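Local coordinates for putative ABC-transporter ATP-binding protein (Alicyclobacillus acidocaldarius, PDB 1Z47) that probably binds and hydrolyses ATP as the nucleotide-binding subunit of an ABC transporter, thought to import sulfate, at residues G45-S50 and D214-L219; L91-Y96 and L168-F173; L98-T103 and R141-L146. All coordinates share one frame; numbering follows the deposited sequence.

Contact 1. Residues G45-S50 and D214-L219; sequences GLLGPS and DRVLVL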
# COMPACT_ATOMS: atom_id res chain seq x y z
N GLY B 45 -12.07 -1.62 11.87
CA GLY B 45 -11.67 -2.06 10.55
C GLY B 45 -11.98 -3.55 10.38
O GLY B 45 -11.61 -4.38 11.22
N LEU B 46 -12.68 -3.89 9.32
CA LEU B 46 -12.97 -5.28 9.05
C LEU B 46 -11.83 -5.68 8.09
O LEU B 46 -11.83 -5.33 6.90
CB LEU B 46 -14.34 -5.44 8.39
CG LEU B 46 -15.59 -4.88 9.10
CD1 LEU B 46 -16.78 -5.10 8.21
CD2 LEU B 46 -15.81 -5.58 10.44
N LEU B 47 -10.85 -6.39 8.64
CA LEU B 47 -9.68 -6.81 7.88
C LEU B 47 -9.65 -8.30 7.51
O LEU B 47 -9.70 -9.16 8.39
CB LEU B 47 -8.43 -6.45 8.69
CG LEU B 47 -7.07 -6.98 8.23
CD1 LEU B 47 -6.73 -6.45 6.82
CD2 LEU B 47 -6.00 -6.54 9.22
N GLY B 48 -9.55 -8.58 6.21
CA GLY B 48 -9.49 -9.95 5.75
C GLY B 48 -9.23 -10.10 4.25
O GLY B 48 -9.28 -9.13 3.49
N PRO B 49 -8.95 -11.33 3.79
CA PRO B 49 -8.69 -11.59 2.36
C PRO B 49 -9.98 -11.35 1.58
O PRO B 49 -11.07 -11.32 2.14
CB PRO B 49 -8.33 -13.07 2.33
CG PRO B 49 -7.75 -13.33 3.68
CD PRO B 49 -8.66 -12.51 4.61
N SER B 50 -9.85 -11.22 0.26
CA SER B 50 -11.03 -11.05 -0.58
C SER B 50 -11.94 -12.26 -0.34
O SER B 50 -11.48 -13.42 -0.31
CB SER B 50 -10.61 -11.01 -2.06
OG SER B 50 -11.73 -11.07 -2.93
N ASP B 214 -9.46 1.67 15.81
CA ASP B 214 -9.35 1.59 17.27
C ASP B 214 -9.14 0.10 17.57
O ASP B 214 -8.28 -0.27 18.36
CB ASP B 214 -10.63 2.10 17.93
CG ASP B 214 -10.80 3.60 17.73
OD1 ASP B 214 -11.88 4.03 17.30
OD2 ASP B 214 -9.84 4.33 18.03
N ARG B 215 -9.94 -0.74 16.93
CA ARG B 215 -9.82 -2.20 17.02
C ARG B 215 -10.04 -2.82 15.65
O ARG B 215 -10.80 -2.32 14.81
CB ARG B 215 -10.81 -2.82 18.03
CG ARG B 215 -10.41 -2.58 19.50
CD ARG B 215 -11.25 -3.41 20.42
NE ARG B 215 -12.66 -3.06 20.30
CZ ARG B 215 -13.66 -3.85 20.69
NH1 ARG B 215 -13.39 -5.05 21.21
NH2 ARG B 215 -14.91 -3.42 20.56
N VAL B 216 -9.40 -3.96 15.44
CA VAL B 216 -9.46 -4.66 14.17
C VAL B 216 -10.13 -6.01 14.29
O VAL B 216 -9.81 -6.80 15.19
CB VAL B 216 -8.02 -4.87 13.64
CG1 VAL B 216 -8.04 -5.55 12.27
CG2 VAL B 216 -7.31 -3.53 13.58
N LEU B 217 -11.08 -6.27 13.39
CA LEU B 217 -11.77 -7.53 13.33
C LEU B 217 -11.14 -8.33 12.16
O LEU B 217 -11.40 -8.06 10.98
CB LEU B 217 -13.26 -7.32 13.07
CG LEU B 217 -14.07 -8.60 13.23
CD1 LEU B 217 -14.25 -8.88 14.71
CD2 LEU B 217 -15.42 -8.45 12.57
N VAL B 218 -10.29 -9.31 12.48
CA VAL B 218 -9.65 -10.11 11.45
C VAL B 218 -10.58 -11.26 11.04
O VAL B 218 -11.03 -12.08 11.86
CB VAL B 218 -8.29 -10.66 11.96
CG1 VAL B 218 -7.45 -11.20 10.79
CG2 VAL B 218 -7.56 -9.57 12.71
N LEU B 219 -10.89 -11.30 9.75
CA LEU B 219 -11.76 -12.31 9.19
C LEU B 219 -10.97 -13.29 8.34
O LEU B 219 -10.01 -12.93 7.65
CB LEU B 219 -12.84 -11.65 8.33
CG LEU B 219 -13.96 -10.92 9.06
CD1 LEU B 219 -14.78 -11.93 9.88
CD2 LEU B 219 -13.36 -9.86 9.96

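Contact 2. Residues L91-Y96 and L168-F173; sequences LVFQNY and LFDEPF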
# COMPACT_ATOMS: atom_id res chain seq x y z
N LEU B 91 -23.89 5.76 4.34
CA LEU B 91 -22.99 5.04 3.45
C LEU B 91 -21.99 5.87 2.63
O LEU B 91 -22.36 6.85 1.99
CB LEU B 91 -23.81 4.20 2.48
CG LEU B 91 -24.57 2.97 3.00
CD1 LEU B 91 -25.01 3.15 4.44
CD2 LEU B 91 -25.75 2.73 2.09
N VAL B 92 -20.73 5.45 2.66
CA VAL B 92 -19.66 6.08 1.88
C VAL B 92 -19.07 4.88 1.12
O VAL B 92 -18.06 4.29 1.52
CB VAL B 92 -18.57 6.72 2.77
CG1 VAL B 92 -17.60 7.53 1.92
CG2 VAL B 92 -19.22 7.62 3.83
N PHE B 93 -19.75 4.50 0.04
CA PHE B 93 -19.36 3.35 -0.76
C PHE B 93 -18.72 3.68 -2.10
O PHE B 93 -18.91 4.76 -2.66
CB PHE B 93 -20.59 2.47 -1.04
CG PHE B 93 -21.00 1.59 0.11
CD1 PHE B 93 -20.77 1.97 1.43
CD2 PHE B 93 -21.68 0.39 -0.14
CE1 PHE B 93 -21.21 1.17 2.49
CE2 PHE B 93 -22.13 -0.42 0.92
CZ PHE B 93 -21.89 -0.03 2.23
N GLN B 94 -17.94 2.73 -2.62
CA GLN B 94 -17.30 2.88 -3.92
C GLN B 94 -18.44 2.62 -4.92
O GLN B 94 -18.39 3.05 -6.07
CB GLN B 94 -16.19 1.83 -4.10
CG GLN B 94 -15.28 2.07 -5.32
CD GLN B 94 -14.31 0.92 -5.58
OE1 GLN B 94 -13.55 0.52 -4.70
NE2 GLN B 94 -14.34 0.40 -6.80
N ASN B 95 -19.46 1.92 -4.43
CA ASN B 95 -20.66 1.54 -5.18
C ASN B 95 -21.51 2.78 -5.46
O ASN B 95 -22.40 2.77 -6.30
CB ASN B 95 -21.45 0.53 -4.35
CG ASN B 95 -22.76 0.11 -5.00
OD1 ASN B 95 -23.62 0.93 -5.30
ND2 ASN B 95 -22.91 -1.20 -5.21
N TYR B 96 -21.21 3.85 -4.73
CA TYR B 96 -21.94 5.11 -4.83
C TYR B 96 -21.47 5.97 -6.01
O TYR B 96 -20.69 5.54 -6.87
CB TYR B 96 -21.75 5.90 -3.53
CG TYR B 96 -23.01 6.51 -2.95
CD1 TYR B 96 -23.08 6.81 -1.59
CD2 TYR B 96 -24.11 6.81 -3.75
CE1 TYR B 96 -24.22 7.39 -1.04
CE2 TYR B 96 -25.26 7.39 -3.21
CZ TYR B 96 -25.30 7.68 -1.86
OH TYR B 96 -26.42 8.27 -1.31
N LEU B 168 -20.55 3.67 7.47
CA LEU B 168 -19.96 2.50 6.81
C LEU B 168 -19.14 2.83 5.56
O LEU B 168 -19.65 3.47 4.63
CB LEU B 168 -21.07 1.52 6.43
CG LEU B 168 -22.01 1.14 7.58
CD1 LEU B 168 -23.07 0.18 7.08
CD2 LEU B 168 -21.19 0.53 8.72
N PHE B 169 -17.89 2.37 5.50
CA PHE B 169 -17.04 2.64 4.33
C PHE B 169 -16.73 1.35 3.58
O PHE B 169 -16.20 0.41 4.18
CB PHE B 169 -15.71 3.28 4.76
CG PHE B 169 -15.87 4.61 5.43
CD1 PHE B 169 -16.27 4.70 6.76
CD2 PHE B 169 -15.64 5.79 4.72
CE1 PHE B 169 -16.44 5.93 7.38
CE2 PHE B 169 -15.81 7.04 5.32
CZ PHE B 169 -16.21 7.11 6.65
N ASP B 170 -17.07 1.26 2.30
CA ASP B 170 -16.75 0.06 1.55
C ASP B 170 -15.64 0.34 0.52
O ASP B 170 -15.93 0.57 -0.65
CB ASP B 170 -17.98 -0.48 0.82
CG ASP B 170 -17.78 -1.89 0.28
OD1 ASP B 170 -18.68 -2.37 -0.43
OD2 ASP B 170 -16.73 -2.53 0.56
N GLU B 171 -14.39 0.33 0.99
CA GLU B 171 -13.21 0.57 0.14
C GLU B 171 -13.46 1.70 -0.85
O GLU B 171 -13.14 1.58 -2.04
CB GLU B 171 -12.85 -0.71 -0.64
CG GLU B 171 -13.90 -1.10 -1.67
CD GLU B 171 -13.45 -2.21 -2.61
OE1 GLU B 171 -12.44 -2.03 -3.33
OE2 GLU B 171 -14.13 -3.26 -2.62
N PRO B 172 -14.02 2.82 -0.37
CA PRO B 172 -14.31 3.96 -1.25
C PRO B 172 -13.09 4.58 -1.94
O PRO B 172 -13.23 5.32 -2.92
CB PRO B 172 -15.01 4.94 -0.32
CG PRO B 172 -14.32 4.68 1.00
CD PRO B 172 -14.30 3.16 1.04
N PHE B 173 -11.90 4.27 -1.45
CA PHE B 173 -10.68 4.86 -1.98
C PHE B 173 -9.90 4.01 -2.99
O PHE B 173 -8.78 4.37 -3.37
CB PHE B 173 -9.79 5.28 -0.80
CG PHE B 173 -10.51 6.15 0.21
CD1 PHE B 173 -10.13 6.15 1.56
CD2 PHE B 173 -11.58 6.97 -0.18
CE1 PHE B 173 -10.81 6.94 2.49
CE2 PHE B 173 -12.26 7.76 0.74
CZ PHE B 173 -11.88 7.74 2.08
O HOH W 1 -19.10 -0.45 -2.38

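Contact 3. Residues L98-T103 and R141-L146; sequences LFQHMT and RFPHEL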
# COMPACT_ATOMS: atom_id res chain seq x y z
N LEU B 98 -21.56 10.52 -6.65
CA LEU B 98 -22.14 11.82 -6.35
C LEU B 98 -23.10 12.14 -7.49
O LEU B 98 -22.94 11.64 -8.61
CB LEU B 98 -21.06 12.90 -6.29
CG LEU B 98 -19.92 12.76 -5.27
CD1 LEU B 98 -19.05 14.03 -5.34
CD2 LEU B 98 -20.48 12.58 -3.88
N PHE B 99 -24.11 12.95 -7.21
CA PHE B 99 -25.07 13.35 -8.22
C PHE B 99 -24.35 14.39 -9.07
O PHE B 99 -24.24 15.56 -8.71
CB PHE B 99 -26.30 13.92 -7.53
CG PHE B 99 -26.92 12.97 -6.54
CD1 PHE B 99 -27.46 13.43 -5.35
CD2 PHE B 99 -26.94 11.59 -6.79
CE1 PHE B 99 -28.02 12.54 -4.41
CE2 PHE B 99 -27.49 10.69 -5.87
CZ PHE B 99 -28.03 11.17 -4.68
N GLN B 100 -23.85 13.91 -10.20
CA GLN B 100 -23.08 14.70 -11.15
C GLN B 100 -23.68 16.00 -11.66
O GLN B 100 -22.95 16.91 -12.06
CB GLN B 100 -22.71 13.82 -12.34
CG GLN B 100 -21.96 12.55 -11.94
CD GLN B 100 -20.66 12.85 -11.22
OE1 GLN B 100 -19.80 13.57 -11.74
NE2 GLN B 100 -20.51 12.31 -10.02
N HIS B 101 -25.00 16.11 -11.63
CA HIS B 101 -25.65 17.30 -12.15
C HIS B 101 -26.17 18.23 -11.07
O HIS B 101 -26.96 19.15 -11.32
CB HIS B 101 -26.75 16.82 -13.10
CG HIS B 101 -26.31 15.66 -13.94
ND1 HIS B 101 -26.83 14.40 -13.79
CD2 HIS B 101 -25.33 15.56 -14.86
CE1 HIS B 101 -26.19 13.56 -14.58
NE2 HIS B 101 -25.27 14.24 -15.25
N MET B 102 -25.69 18.00 -9.86
CA MET B 102 -26.05 18.78 -8.69
C MET B 102 -24.77 19.40 -8.16
O MET B 102 -23.70 18.78 -8.23
CB MET B 102 -26.60 17.86 -7.61
CG MET B 102 -27.97 18.18 -7.10
SD MET B 102 -28.43 16.92 -5.89
CE MET B 102 -29.30 15.78 -7.01
N THR B 103 -24.86 20.60 -7.62
CA THR B 103 -23.70 21.24 -7.03
C THR B 103 -23.34 20.48 -5.74
O THR B 103 -24.10 19.65 -5.24
CB THR B 103 -23.98 22.69 -6.64
OG1 THR B 103 -25.09 22.73 -5.73
CG2 THR B 103 -24.26 23.54 -7.90
N ARG B 141 -19.76 24.39 -7.10
CA ARG B 141 -19.14 23.64 -8.20
C ARG B 141 -19.86 22.29 -8.37
O ARG B 141 -20.53 21.81 -7.46
CB ARG B 141 -17.66 23.39 -7.86
CG ARG B 141 -16.77 24.66 -7.69
CD ARG B 141 -16.89 25.59 -8.87
NE ARG B 141 -15.78 26.53 -9.03
CZ ARG B 141 -15.78 27.80 -8.65
NH1 ARG B 141 -16.83 28.34 -8.03
NH2 ARG B 141 -14.73 28.57 -8.95
N PHE B 142 -19.74 21.69 -9.55
CA PHE B 142 -20.33 20.38 -9.80
C PHE B 142 -19.23 19.34 -9.61
O PHE B 142 -18.06 19.65 -9.80
CB PHE B 142 -20.89 20.31 -11.22
CG PHE B 142 -22.07 21.19 -11.41
CD1 PHE B 142 -21.91 22.53 -11.74
CD2 PHE B 142 -23.35 20.71 -11.14
CE1 PHE B 142 -23.01 23.40 -11.80
CE2 PHE B 142 -24.47 21.56 -11.20
CZ PHE B 142 -24.31 22.91 -11.53
N PRO B 143 -19.58 18.09 -9.26
CA PRO B 143 -18.60 17.02 -9.04
C PRO B 143 -17.48 16.89 -10.08
O PRO B 143 -16.32 16.71 -9.72
CB PRO B 143 -19.48 15.77 -8.95
CG PRO B 143 -20.71 16.32 -8.25
CD PRO B 143 -20.95 17.59 -9.06
N HIS B 144 -17.80 17.02 -11.37
CA HIS B 144 -16.78 16.89 -12.42
C HIS B 144 -15.71 17.99 -12.37
O HIS B 144 -14.64 17.86 -12.97
CB HIS B 144 -17.43 16.88 -13.81
CG HIS B 144 -17.77 18.24 -14.35
ND1 HIS B 144 -19.00 18.84 -14.15
CD2 HIS B 144 -17.04 19.13 -15.07
CE1 HIS B 144 -19.01 20.03 -14.73
NE2 HIS B 144 -17.83 20.23 -15.29
N GLU B 145 -15.99 19.07 -11.64
CA GLU B 145 -15.06 20.19 -11.52
C GLU B 145 -14.03 20.01 -10.42
O GLU B 145 -13.07 20.79 -10.30
CB GLU B 145 -15.84 21.50 -11.27
CG GLU B 145 -16.77 21.89 -12.42
CD GLU B 145 -17.38 23.28 -12.21
OE1 GLU B 145 -18.35 23.40 -11.43
OE2 GLU B 145 -16.87 24.25 -12.81
N LEU B 146 -14.22 18.97 -9.62
CA LEU B 146 -13.37 18.66 -8.48
C LEU B 146 -12.45 17.47 -8.72
O LEU B 146 -12.69 16.65 -9.60
CB LEU B 146 -14.25 18.35 -7.28
CG LEU B 146 -15.42 19.31 -7.06
CD1 LEU B 146 -16.19 18.87 -5.81
CD2 LEU B 146 -14.91 20.74 -6.92
O HOH W 2 -20.27 16.78 -12.82

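Contact 1. Residues G45-S50 and D214-L219
Gly45 and Leu47 turn their backbone N and O atoms to the strand 215-219 and are held there by four hydrogen bonds. Gly45 N gives a long one to Arg215 O (3.3 Å), while Gly45 O receives Leu217 N at 2.9 Å in a nearly straight bond (169° at the hydrogen). Leu47 N reaches Leu217 O at 2.9 Å, though the position of that oxygen is less certain. Leu47 O takes Leu219 N at 2.8 Å and also a CA-H...O contact from Val218 CA at 3.2 Å. The intervening residue, Leu46, bonds through its backbone to Phe201 and Thr203 of strand 198-203. The two segments are thus neighbouring parallel strands, inclined by 26°, within the mixed sheet of the ABC ATPase core, and the turn entered at Gly48 fits the Walker A P-loop. On one face of the sheet Leu46 and Leu217 lie side by side, their CD2 atoms 3.6 Å apart, with helix 54-62 packed against Leu46. On the other, Leu47 has CG anti to its backbone N (chi1 170°), and its CB meets Val216 CG1 at 3.7 Å. Beyond Leu47, where the first strand ends, the pairing stops: Leu219 O is buried without a polar partner, and the CD of Pro49 approaches it to 3.4 Å. The charged ends of Asp214 and Arg215 are engaged elsewhere, in salt bridges with Arg189 and Glu42 respectively. Ser50 N, at the far end of the other segment, donates to Asp177 OD2 of the second subunit.

Contact 2. Residues L91-Y96 and L168-F173
Phe93 and Asp170 are paired on adjacent parallel strands, where strand 166-170, ending in Asp170, and the Glu171 after it match the Walker B motif of ABC ATPases and Gln94 falls where their Q-loop begins. Val92 clips the strands together, its N donating to Leu168 O (3.0 Å) and its O accepting a longer bond from Asp170 N (3.3 Å). From its CB the Phe93 side chain leaves with CG anti to the carbonyl carbon (chi1 -79°), which lays the ring across the neighbouring strand. CG sits 3.7 Å from Asp170 CB, a methylene centred over one ring face in a CH-pi contact. CD1 is shared between that CB and Leu168 O; CE1 brings the ring edge to Leu168 O at 3.5 Å and lies beside Leu168 CB. CD2 and CE2 are near Asp170 OD1, and CZ, at the far end of the ring, is still 4.2 Å from Asp170 CB. An alanine in place of Phe93 would probably open a gap beside Leu168 and leave the Asp170 methylene without its aromatic platform. On the other face of the sheet Val92 CB touches Phe169 CD2 (3.6 Å). Asp170 OD1 accepts a hydrogen bond from a water 2.8 Å away, which in turn weakly accepts from Asn95 N.

Contact 3. Residues L98-T103 and R141-L146
A single water ties Gln100 to His144. It donates to Gln100 O at 2.8 Å and more weakly to Gln100 OE1, accepts from His144 N at 2.9 Å, and lies in the plane of the imidazole at its edge, 2.8 Å from His144 ND1. The closest direct contacts between the two segments are apolar or carbon to oxygen, and the water adds a polar bridge between them. The Gln100 side chain bends back at chi2 (-60°), which lets NE2 donate to Leu98 O at 2.9 Å from above the carbonyl plane. In this curled form the amide packs against Pro143 CB, with Gln100 OE1 3.6 Å from it. Pro143 packs against the type I turn of Phe99 to Met102, its CG meeting Phe99 O and, just before the turn, Leu98 CB, while its CD comes within 3.1 Å of Met102 O. Beside it the Phe142 ring lies against the end of the turn and Thr103. The Thr103 methyl, CG2, stands over one face, 4.0 Å from the ring centroid and offset toward the rim, while His101 O approaches the ring edge at CE2 (3.5 Å). Thr103 places OG1 between its backbone N and carbonyl carbon (chi1 57°), where it caps Asp106 N at the start of helix 104-109; CG2 is thereby left to face the phenyl ring. Phe142 N is satisfied within its own segment by Glu145 OE1, on the anti lone pair. The arrangement joins the loop that follows the Q-loop region to the 3-10 turn running into the LSGGQ signature, which begins at Leu146, as in the helical subdomain of ABC ATPases.

Contacts 1 and 2 belong to the same mixed sheet, their centres about 16 Å apart: contact 2 pairs the edge strand 89-93, one of its two outermost within the chain, with 166-170, and contact 1 pairs 43-47 with 215-220, with strand 198-203 between the two pairs. Helix 54-62 packs against both. Contact 3 leaves the sheet for the helical region, its centre about 18 Å from that of contact 2 and about 33 Å from that of contact 1. Along the chain the three are nested, contact 3 within the loop closed by contact 2, and contact 2 within that closed by contact 1. The probable Walker A and Walker B elements thus share one sheet, and residues 98-103, soon after 91-96, pack against the loop entering the signature region.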